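Local coordinates for putative enoyl-CoA hydratase/isomerase (Mycobacterium abscessus, PDB 3RSI), which is a putative enoyl-CoA hydratase/isomerase of the crotonase-like family, which may hydrate or isomerise enoyl-CoA thioesters in lipid metabolism, at the interface of chains A and B. Sequence-based numbering; all coordinates share one arbitrary frame. Chains: chain A/B, Putative enoyl-CoA hydratase/isomerase.

Contact 1: the interface of chains A and B. Residues chain A 104, 124-126, 212, 215-216, 219-220; chain B 160-161, 164-165, 168-169.
Two side chains of one helix in chain B, B:Met164 and B:Leu168, leave the backbone alike, each with CG anti to the carbonyl carbon (chi1 -88° and -55°), and so point together into chain A. B:Met164 then bends at chi2 (-69°), which lays its thioether across A:Asp125 and carries the methyl tip to the branched side chains of the opposing helix. CE of B:Met164 meets CG2 of A:Ile219 at 3.6 Å and CG2 of A:Val220 at 3.8 Å, crossing both obliquely; a flexible, unbranched methionine suits packing against stiff beta-branched neighbours. B:Leu168 forks its branches: CD1 faces A:Pro104 and the CB of A:Asp125, while CD2 of B:Leu168 reaches the backbone of the A helix, 3.7 Å from the carbonyl O of A:Val212, and the methyl of A:Ala215.

A:Asp125 serves the contact at both ends. The carbonyl O of A:Asp125 accepts a hydrogen bond of 2.9 Å from the hydroxyl OG1 of B:Thr161, which stands anti to its own backbone N and approaches from above the carbonyl plane. The carboxylate is held within chain A: the extended A:Lys216 forms a salt bridge from NZ to OD2 of A:Asp125 (2.5 Å), meeting its syn lone pair, which should favour the charged form of the acid. OD1 of A:Asp125 lies 2.6 Å from O of water 1. The same water O, in the ring plane of B:Tyr160, is 2.6 Å from the phenol OH of B:Tyr160, so phenol and acid are bridged. One face of that tyrosine ring rests on CG of B:Met164. Beyond, A:Ile126 crosses B:Glu165 at about a right angle, CG1 of A:Ile126 lying 3.7 Å from CA of B:Glu165.

Helix 160-169 of chain B thus packs between helix 209-222 of chain A and the loop leading into strand 126-130, probably as part of a subunit interface of the oligomer typical of this family.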
ATOM      1  N   PRO A 104      13.119  17.385  -1.442  1.00 13.21           N
ATOM      2  CA  PRO A 104      11.742  17.119  -1.099  1.00 12.77           C
ATOM      3  C   PRO A 104      10.783  18.077  -1.777  1.00 12.21           C
ATOM      4  O   PRO A 104      11.053  19.273  -1.860  1.00 12.86           O
ATOM      5  CB  PRO A 104      11.708  17.330   0.407  1.00 12.42           C
ATOM      6  CG  PRO A 104      13.129  17.099   0.846  1.00 13.27           C
ATOM      7  CD  PRO A 104      13.924  17.687  -0.247  1.00 13.68           C
ATOM      8  N   THR A 124       5.266  13.970  -6.057  1.00 10.65           N
ATOM      9  CA  THR A 124       5.484  14.809  -4.893  1.00 10.65           C
ATOM     10  C   THR A 124       5.631  13.897  -3.678  1.00 11.00           C
ATOM     11  O   THR A 124       5.084  12.782  -3.649  1.00 12.17           O
ATOM     12  CB  THR A 124       4.349  15.838  -4.678  1.00 10.85           C
ATOM     13  OG1 THR A 124       3.157  15.177  -4.241  1.00 10.06           O
ATOM     14  CG2 THR A 124       4.100  16.618  -5.961  1.00  9.43           C
ATOM     15  N   ASP A 125       6.362  14.366  -2.676  1.00 11.43           N
ATOM     16  CA  ASP A 125       6.674  13.578  -1.491  1.00 11.05           C
ATOM     17  C   ASP A 125       5.659  13.723  -0.378  1.00 11.19           C
ATOM     18  O   ASP A 125       5.247  12.723   0.221  1.00 10.79           O
ATOM     19  CB  ASP A 125       8.044  13.973  -0.969  1.00 11.37           C
ATOM     20  CG  ASP A 125       9.119  13.807  -2.010  1.00 10.90           C
ATOM     21  OD1 ASP A 125       9.260  12.672  -2.476  1.00 11.35           O
ATOM     22  OD2 ASP A 125       9.830  14.796  -2.350  1.00 11.31           O
ATOM     23  N   ILE A 126       5.287  14.975  -0.102  1.00 10.99           N
ATOM     24  CA  ILE A 126       4.455  15.344   1.039  1.00 10.71           C
ATOM     25  C   ILE A 126       3.305  16.165   0.471  1.00 10.61           C
ATOM     26  O   ILE A 126       3.522  17.005  -0.410  1.00 10.24           O
ATOM     27  CB  ILE A 126       5.275  16.138   2.109  1.00 10.82           C
ATOM     28  CG1 ILE A 126       6.348  15.226   2.710  1.00 11.23           C
ATOM     29  CG2 ILE A 126       4.362  16.723   3.238  1.00  9.93           C
ATOM     30  CD1 ILE A 126       7.500  15.961   3.398  1.00 10.20           C
ATOM     31  N   VAL A 212      18.547  14.267   4.366  1.00 14.53           N
ATOM     32  CA  VAL A 212      17.253  14.345   3.671  1.00 14.09           C
ATOM     33  C   VAL A 212      17.379  13.903   2.206  1.00 14.05           C
ATOM     34  O   VAL A 212      16.571  13.103   1.708  1.00 13.49           O
ATOM     35  CB  VAL A 212      16.626  15.773   3.780  1.00 14.44           C
ATOM     36  CG1 VAL A 212      15.426  15.934   2.803  1.00 13.71           C
ATOM     37  CG2 VAL A 212      16.209  16.076   5.224  1.00 13.06           C
ATOM     38  N   ALA A 215      18.177  10.092   2.097  1.00 13.56           N
ATOM     39  CA  ALA A 215      16.971   9.395   2.550  1.00 13.47           C
ATOM     40  C   ALA A 215      15.986   9.307   1.404  1.00 13.16           C
ATOM     41  O   ALA A 215      15.506   8.218   1.075  1.00 12.53           O
ATOM     42  CB  ALA A 215      16.326  10.103   3.763  1.00 12.92           C
ATOM     43  N   LYS A 216      15.691  10.441   0.773  1.00 13.05           N
ATOM     44  CA  LYS A 216      14.808  10.401  -0.393  1.00 13.09           C
ATOM     45  C   LYS A 216      15.336   9.484  -1.491  1.00 12.78           C
ATOM     46  O   LYS A 216      14.577   8.676  -2.028  1.00 13.02           O
ATOM     47  CB  LYS A 216      14.523  11.782  -0.955  1.00 13.39           C
ATOM     48  CG  LYS A 216      13.566  11.709  -2.130  1.00 13.87           C
ATOM     49  CD  LYS A 216      13.058  13.054  -2.590  1.00 14.01           C
ATOM     50  CE  LYS A 216      12.100  12.891  -3.786  1.00 12.42           C
ATOM     51  NZ  LYS A 216      11.467  14.195  -4.191  1.00 11.84           N
ATOM     52  N   ILE A 219      14.827   5.824  -0.383  1.00 11.45           N
ATOM     53  CA  ILE A 219      13.406   5.490  -0.426  1.00 11.26           C
ATOM     54  C   ILE A 219      13.010   5.196  -1.875  1.00 11.12           C
ATOM     55  O   ILE A 219      12.447   4.147  -2.154  1.00 11.98           O
ATOM     56  CB  ILE A 219      12.525   6.606   0.170  1.00 11.15           C
ATOM     57  CG1 ILE A 219      12.820   6.789   1.655  1.00 11.66           C
ATOM     58  CG2 ILE A 219      11.031   6.291  -0.025  1.00 10.51           C
ATOM     59  CD1 ILE A 219      12.411   8.150   2.221  1.00 13.18           C
ATOM     60  N   VAL A 220      13.342   6.093  -2.795  1.00 11.34           N
ATOM     61  CA  VAL A 220      12.924   5.936  -4.190  1.00 11.56           C
ATOM     62  C   VAL A 220      13.675   4.797  -4.858  1.00 11.89           C
ATOM     63  O   VAL A 220      13.046   3.905  -5.424  1.00 11.34           O
ATOM     64  CB  VAL A 220      13.069   7.275  -4.994  1.00 12.50           C
ATOM     65  CG1 VAL A 220      12.702   7.073  -6.477  1.00 12.12           C
ATOM     66  CG2 VAL A 220      12.162   8.331  -4.373  1.00 11.60           C
TER
ATOM     67  N   TYR B 160       2.611   5.728   0.558  1.00 10.11           N
ATOM     68  CA  TYR B 160       3.833   6.396   0.137  1.00 10.07           C
ATOM     69  C   TYR B 160       3.994   7.790   0.694  1.00  9.80           C
ATOM     70  O   TYR B 160       5.039   8.108   1.237  1.00  9.11           O
ATOM     71  CB  TYR B 160       3.802   6.479  -1.376  1.00 10.42           C
ATOM     72  CG  TYR B 160       5.017   7.050  -2.048  1.00 11.07           C
ATOM     73  CD1 TYR B 160       6.083   6.221  -2.417  1.00 12.70           C
ATOM     74  CD2 TYR B 160       5.078   8.390  -2.393  1.00 10.89           C
ATOM     75  CE1 TYR B 160       7.191   6.735  -3.089  1.00 12.49           C
ATOM     76  CE2 TYR B 160       6.172   8.911  -3.065  1.00 12.16           C
ATOM     77  CZ  TYR B 160       7.229   8.072  -3.412  1.00 12.54           C
ATOM     78  OH  TYR B 160       8.328   8.587  -4.076  1.00 12.86           O
ATOM     79  N   THR B 161       2.978   8.643   0.547  1.00  9.44           N
ATOM     80  CA  THR B 161       3.155  10.040   0.977  1.00 10.00           C
ATOM     81  C   THR B 161       3.392  10.181   2.474  1.00  9.91           C
ATOM     82  O   THR B 161       4.159  11.051   2.886  1.00  9.54           O
ATOM     83  CB  THR B 161       2.033  10.990   0.484  1.00 10.98           C
ATOM     84  OG1 THR B 161       2.447  12.350   0.689  1.00 10.36           O
ATOM     85  CG2 THR B 161       0.692  10.726   1.181  1.00  8.87           C
ATOM     86  N   MET B 164       7.015   8.866   3.218  1.00 11.36           N
ATOM     87  CA  MET B 164       7.939   9.932   2.831  1.00 11.60           C
ATOM     88  C   MET B 164       7.949  11.052   3.857  1.00 11.81           C
ATOM     89  O   MET B 164       9.009  11.519   4.242  1.00 11.74           O
ATOM     90  CB  MET B 164       7.536  10.541   1.498  1.00 11.83           C
ATOM     91  CG  MET B 164       8.104   9.851   0.338  1.00 12.33           C
ATOM     92  SD  MET B 164       9.876  10.081   0.221  1.00 14.84           S
ATOM     93  CE  MET B 164      10.014   9.456  -1.476  1.00 13.37           C
ATOM     94  N   GLU B 165       6.759  11.487   4.273  1.00 11.40           N
ATOM     95  CA  GLU B 165       6.635  12.565   5.227  1.00 11.73           C
ATOM     96  C   GLU B 165       7.323  12.223   6.546  1.00 11.59           C
ATOM     97  O   GLU B 165       8.073  13.038   7.079  1.00 12.84           O
ATOM     98  CB  GLU B 165       5.168  12.916   5.479  1.00 11.82           C
ATOM     99  CG  GLU B 165       5.007  14.055   6.462  1.00 12.65           C
ATOM    100  CD  GLU B 165       3.608  14.568   6.580  1.00 13.57           C
ATOM    101  OE1 GLU B 165       2.688  14.002   5.941  1.00 14.66           O
ATOM    102  OE2 GLU B 165       3.431  15.535   7.342  1.00 13.60           O
ATOM    103  N   LEU B 168      11.318  12.164   5.866  1.00 11.86           N
ATOM    104  CA  LEU B 168      11.910  13.441   5.477  1.00 12.60           C
ATOM    105  C   LEU B 168      11.666  14.564   6.506  1.00 12.82           C
ATOM    106  O   LEU B 168      12.510  15.440   6.627  1.00 13.67           O
ATOM    107  CB  LEU B 168      11.442  13.860   4.082  1.00 12.09           C
ATOM    108  CG  LEU B 168      11.677  12.846   2.958  1.00 13.36           C
ATOM    109  CD1 LEU B 168      11.189  13.439   1.645  1.00 11.59           C
ATOM    110  CD2 LEU B 168      13.165  12.379   2.855  1.00 13.99           C
ATOM    111  N   THR B 169      10.539  14.568   7.229  1.00 12.55           N
ATOM    112  CA  THR B 169      10.318  15.583   8.273  1.00 12.91           C
ATOM    113  C   THR B 169      10.850  15.126   9.633  1.00 13.60           C
ATOM    114  O   THR B 169      11.302  15.938  10.444  1.00 14.64           O
ATOM    115  CB  THR B 169       8.818  15.979   8.436  1.00 13.10           C
ATOM    116  OG1 THR B 169       8.090  14.898   9.012  1.00 11.78           O
ATOM    117  CG2 THR B 169       8.194  16.384   7.104  1.00 12.25           C
TER
HETATM  118  O   HOH W   1       8.315  11.128  -4.401  1.00 17.48           O

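Contact 2: the interface of chains A and B. Residues chain A 218-219, 222-225, 230-231, 234; chain B 146, 150-152, 155-156.
B:Val152 and B:Lys155, with B:Arg156 close behind, bury most surface in this contact between chains A and B, and all three belong to one short helix of chain B. The lysine leaves with CG in the crowded position between backbone N and carbonyl carbon (chi1 62°) and bends at its end (chi4 -67°), turning NZ into the C-terminal end of a chain A helix. There NZ of B:Lys155, presumably an ammonium, donates to the carbonyl O of A:Ile219 on a lone pair at 2.8 Å and to the carbonyl O of A:Gly223, from above its plane, also at 2.8 Å; within chain B it also binds the carbonyl O of B:Val152. Lysine suits a helix C-terminus, whose carbonyls probably add a favourable dipole. CE of B:Lys155 lies over one face of the six-membered ring of A:Trp224, 3.8 Å from the centroid.

B:Arg156, extended from CG to NE, slides past the same indole in the opposite direction, its guanidinium tilted 19° from the ring plane. Both NH1 and NH2 converge end-on upon the carbonyl O of A:Leu225. NH2 of B:Arg156 lies 2.9 Å from that O of A:Leu225, on a lone pair. CG1 of B:Val152 lies over the rim of one guanidinium face and CA of A:Trp224 over the rim of the other, which helps fix the group's rotation.

Compact B:Val152 fits close to the helix opposite, with CG1 of B:Val152 3.6 Å from CB of A:Ala230. The backbone N of B:Val152 donates to OE2 of A:Glu234 at 3.2 Å, from above the carboxylate plane; the extended glutamate thereby caps the N-terminal turn of the B helix, a place that suits an acid.

Helix 150-157 of chain B lies against helices 209-222 and 227-242 of chain A and the turn joining them.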
ATOM      1  N   ALA A 218      17.307   6.891  -1.209  1.00 11.09           N
ATOM      2  CA  ALA A 218      17.197   5.481  -0.734  1.00 11.21           C
ATOM      3  C   ALA A 218      15.752   4.976  -0.807  1.00 11.03           C
ATOM      4  O   ALA A 218      15.479   3.854  -1.259  1.00 11.13           O
ATOM      5  CB  ALA A 218      17.729   5.353   0.726  1.00 10.72           C
ATOM      6  N   ILE A 219      14.827   5.824  -0.383  1.00 11.45           N
ATOM      7  CA  ILE A 219      13.406   5.490  -0.426  1.00 11.26           C
ATOM      8  C   ILE A 219      13.010   5.196  -1.875  1.00 11.12           C
ATOM      9  O   ILE A 219      12.447   4.147  -2.154  1.00 11.98           O
ATOM     10  CB  ILE A 219      12.525   6.606   0.170  1.00 11.15           C
ATOM     11  CG1 ILE A 219      12.820   6.789   1.655  1.00 11.66           C
ATOM     12  CG2 ILE A 219      11.031   6.291  -0.025  1.00 10.51           C
ATOM     13  CD1 ILE A 219      12.411   8.150   2.221  1.00 13.18           C
ATOM     14  N   SER A 222      15.399   2.146  -3.783  1.00 13.26           N
ATOM     15  CA  SER A 222      15.106   0.814  -3.260  1.00 12.73           C
ATOM     16  C   SER A 222      13.756   0.295  -3.778  1.00 12.55           C
ATOM     17  O   SER A 222      13.578  -0.907  -3.976  1.00 12.23           O
ATOM     18  CB  SER A 222      15.177   0.808  -1.716  1.00 13.10           C
ATOM     19  OG  SER A 222      14.147   1.578  -1.105  1.00 10.91           O
ATOM     20  N   GLY A 223      12.826   1.211  -4.040  1.00 12.09           N
ATOM     21  CA  GLY A 223      11.543   0.872  -4.613  1.00 11.46           C
ATOM     22  C   GLY A 223      10.910  -0.316  -3.902  1.00 11.14           C
ATOM     23  O   GLY A 223      10.980  -0.418  -2.681  1.00 10.72           O
ATOM     24  N   TRP A 224      10.343  -1.227  -4.689  1.00 10.73           N
ATOM     25  CA  TRP A 224       9.706  -2.443  -4.176  1.00 11.44           C
ATOM     26  C   TRP A 224      10.498  -3.678  -4.648  1.00 11.75           C
ATOM     27  O   TRP A 224       9.950  -4.789  -4.812  1.00 12.73           O
ATOM     28  CB  TRP A 224       8.260  -2.501  -4.663  1.00 10.69           C
ATOM     29  CG  TRP A 224       7.340  -1.546  -3.941  1.00 11.62           C
ATOM     30  CD1 TRP A 224       6.457  -1.867  -2.955  1.00  9.79           C
ATOM     31  CD2 TRP A 224       7.212  -0.121  -4.142  1.00 10.86           C
ATOM     32  NE1 TRP A 224       5.773  -0.745  -2.536  1.00  9.82           N
ATOM     33  CE2 TRP A 224       6.209   0.337  -3.251  1.00 10.96           C
ATOM     34  CE3 TRP A 224       7.818   0.800  -4.996  1.00 12.73           C
ATOM     35  CZ2 TRP A 224       5.820   1.667  -3.186  1.00 11.77           C
ATOM     36  CZ3 TRP A 224       7.417   2.144  -4.929  1.00 12.05           C
ATOM     37  CH2 TRP A 224       6.439   2.554  -4.030  1.00 12.10           C
ATOM     38  N   LEU A 225      11.802  -3.477  -4.806  1.00 11.29           N
ATOM     39  CA  LEU A 225      12.712  -4.496  -5.300  1.00 11.90           C
ATOM     40  C   LEU A 225      12.960  -5.573  -4.238  1.00 11.57           C
ATOM     41  O   LEU A 225      12.693  -5.356  -3.049  1.00 10.29           O
ATOM     42  CB  LEU A 225      14.038  -3.861  -5.691  1.00 11.88           C
ATOM     43  CG  LEU A 225      14.033  -2.748  -6.744  1.00 13.23           C
ATOM     44  CD1 LEU A 225      15.484  -2.196  -6.902  1.00 12.92           C
ATOM     45  CD2 LEU A 225      13.444  -3.224  -8.088  1.00 12.68           C
ATOM     46  N   ALA A 230      17.444  -4.204  -2.280  1.00 12.42           N
ATOM     47  CA  ALA A 230      16.932  -2.940  -1.747  1.00 12.25           C
ATOM     48  C   ALA A 230      17.717  -2.469  -0.523  1.00 12.11           C
ATOM     49  O   ALA A 230      18.083  -1.298  -0.415  1.00 12.00           O
ATOM     50  CB  ALA A 230      15.442  -3.077  -1.404  1.00 12.24           C
ATOM     51  N   ARG A 231      18.002  -3.390   0.388  1.00 12.17           N
ATOM     52  CA  ARG A 231      18.786  -3.062   1.583  1.00 11.89           C
ATOM     53  C   ARG A 231      20.247  -2.723   1.260  1.00 12.12           C
ATOM     54  O   ARG A 231      20.856  -1.923   1.971  1.00 12.05           O
ATOM     55  CB  ARG A 231      18.717  -4.197   2.620  1.00 12.38           C
ATOM     56  CG  ARG A 231      17.431  -4.208   3.383  1.00 13.00           C
ATOM     57  CD  ARG A 231      17.478  -5.158   4.562  1.00 15.42           C
ATOM     58  NE  ARG A 231      17.411  -6.544   4.118  1.00 13.55           N
ATOM     59  CZ  ARG A 231      18.434  -7.391   4.083  1.00 15.71           C
ATOM     60  NH1 ARG A 231      18.237  -8.628   3.650  1.00 15.76           N
ATOM     61  NH2 ARG A 231      19.623  -7.035   4.506  1.00 14.67           N
ATOM     62  N   GLU A 234      20.045   0.824   0.199  1.00 14.07           N
ATOM     63  CA  GLU A 234      19.876   1.610   1.429  1.00 14.40           C
ATOM     64  C   GLU A 234      21.187   1.784   2.219  1.00 14.82           C
ATOM     65  O   GLU A 234      21.503   2.880   2.689  1.00 15.58           O
ATOM     66  CB  GLU A 234      18.818   0.935   2.303  1.00 14.22           C
ATOM     67  CG  GLU A 234      18.542   1.583   3.622  1.00 14.47           C
ATOM     68  CD  GLU A 234      17.470   0.844   4.399  1.00 16.03           C
ATOM     69  OE1 GLU A 234      17.744  -0.279   4.883  1.00 18.18           O
ATOM     70  OE2 GLU A 234      16.344   1.382   4.527  1.00 17.11           O
TER
ATOM     71  N   PRO B 146      17.050   6.860   8.968  1.00 12.91           N
ATOM     72  CA  PRO B 146      16.589   5.560   9.462  1.00 12.56           C
ATOM     73  C   PRO B 146      16.970   4.431   8.480  1.00 12.88           C
ATOM     74  O   PRO B 146      16.149   3.978   7.655  1.00 10.96           O
ATOM     75  CB  PRO B 146      15.095   5.750   9.575  1.00 12.08           C
ATOM     76  CG  PRO B 146      14.763   6.699   8.496  1.00 12.85           C
ATOM     77  CD  PRO B 146      15.967   7.602   8.312  1.00 13.24           C
ATOM     78  N   SER B 150      13.956   1.095   7.160  1.00 11.10           N
ATOM     79  CA  SER B 150      12.758   1.954   7.018  1.00 11.14           C
ATOM     80  C   SER B 150      12.623   2.560   5.631  1.00 10.59           C
ATOM     81  O   SER B 150      11.506   2.707   5.114  1.00  9.90           O
ATOM     82  CB  SER B 150      12.724   3.070   8.059  1.00 11.27           C
ATOM     83  OG  SER B 150      12.581   2.546   9.382  1.00 13.36           O
ATOM     84  N   MET B 151      13.755   2.896   5.024  1.00 10.29           N
ATOM     85  CA  MET B 151      13.725   3.549   3.716  1.00 10.25           C
ATOM     86  C   MET B 151      13.326   2.566   2.616  1.00  9.81           C
ATOM     87  O   MET B 151      12.623   2.933   1.702  1.00  9.90           O
ATOM     88  CB  MET B 151      15.049   4.251   3.435  1.00 10.38           C
ATOM     89  CG  MET B 151      15.289   5.401   4.428  1.00 11.87           C
ATOM     90  SD  MET B 151      16.822   6.321   4.223  1.00 14.52           S
ATOM     91  CE  MET B 151      17.989   5.155   4.904  1.00 14.88           C
ATOM     92  N   VAL B 152      13.729   1.309   2.753  1.00  9.82           N
ATOM     93  CA  VAL B 152      13.236   0.206   1.903  1.00  9.19           C
ATOM     94  C   VAL B 152      11.753  -0.105   2.185  1.00  9.29           C
ATOM     95  O   VAL B 152      10.932  -0.148   1.259  1.00  8.74           O
ATOM     96  CB  VAL B 152      14.067  -1.063   2.159  1.00  9.52           C
ATOM     97  CG1 VAL B 152      13.441  -2.306   1.504  1.00  8.73           C
ATOM     98  CG2 VAL B 152      15.524  -0.866   1.682  1.00  9.36           C
ATOM     99  N   LYS B 155       7.393   2.643   2.977  1.00  9.97           N
ATOM    100  CA  LYS B 155       6.502   2.913   1.843  1.00 10.52           C
ATOM    101  C   LYS B 155       5.843   1.661   1.311  1.00 10.83           C
ATOM    102  O   LYS B 155       4.865   1.767   0.595  1.00 10.22           O
ATOM    103  CB  LYS B 155       7.233   3.594   0.674  1.00 11.18           C
ATOM    104  CG  LYS B 155       8.353   2.721   0.076  1.00 11.75           C
ATOM    105  CD  LYS B 155       8.895   3.252  -1.197  1.00 14.31           C
ATOM    106  CE  LYS B 155       9.801   2.222  -1.866  1.00 13.67           C
ATOM    107  NZ  LYS B 155      11.075   1.942  -1.097  1.00 11.66           N
ATOM    108  N   ARG B 156       6.390   0.481   1.609  1.00 11.12           N
ATOM    109  CA  ARG B 156       5.749  -0.762   1.180  1.00 10.72           C
ATOM    110  C   ARG B 156       4.564  -1.128   2.057  1.00 10.34           C
ATOM    111  O   ARG B 156       3.716  -1.935   1.660  1.00 10.47           O
ATOM    112  CB  ARG B 156       6.733  -1.925   1.190  1.00 10.61           C
ATOM    113  CG  ARG B 156       7.943  -1.696   0.331  1.00  9.08           C
ATOM    114  CD  ARG B 156       8.883  -2.856   0.391  1.00  9.80           C
ATOM    115  NE  ARG B 156      10.109  -2.554  -0.335  1.00 10.61           N
ATOM    116  CZ  ARG B 156      10.895  -3.454  -0.915  1.00  9.55           C
ATOM    117  NH1 ARG B 156      10.608  -4.766  -0.877  1.00 11.08           N
ATOM    118  NH2 ARG B 156      11.954  -3.029  -1.567  1.00 11.22           N
TER

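About 11 Å separates the C-alpha centres of contact 1 and contact 2, neighbouring patches of one A–B interface that share A:Ile219 and helix 209-222 of chain A. Consecutive helices of chain B, 160-169 and 150-157, supply the opposing sides, so the two patches should hold the same pair of chains in register. Contact 1 relies chiefly on apolar packing, contact 2 on charged groups gripping backbone carbonyls. Unlike surfaces of one protein therefore meet here, which fits the three-copy deposited assembly and the trimers common in this family, although the structure alone does not prove the state in solution.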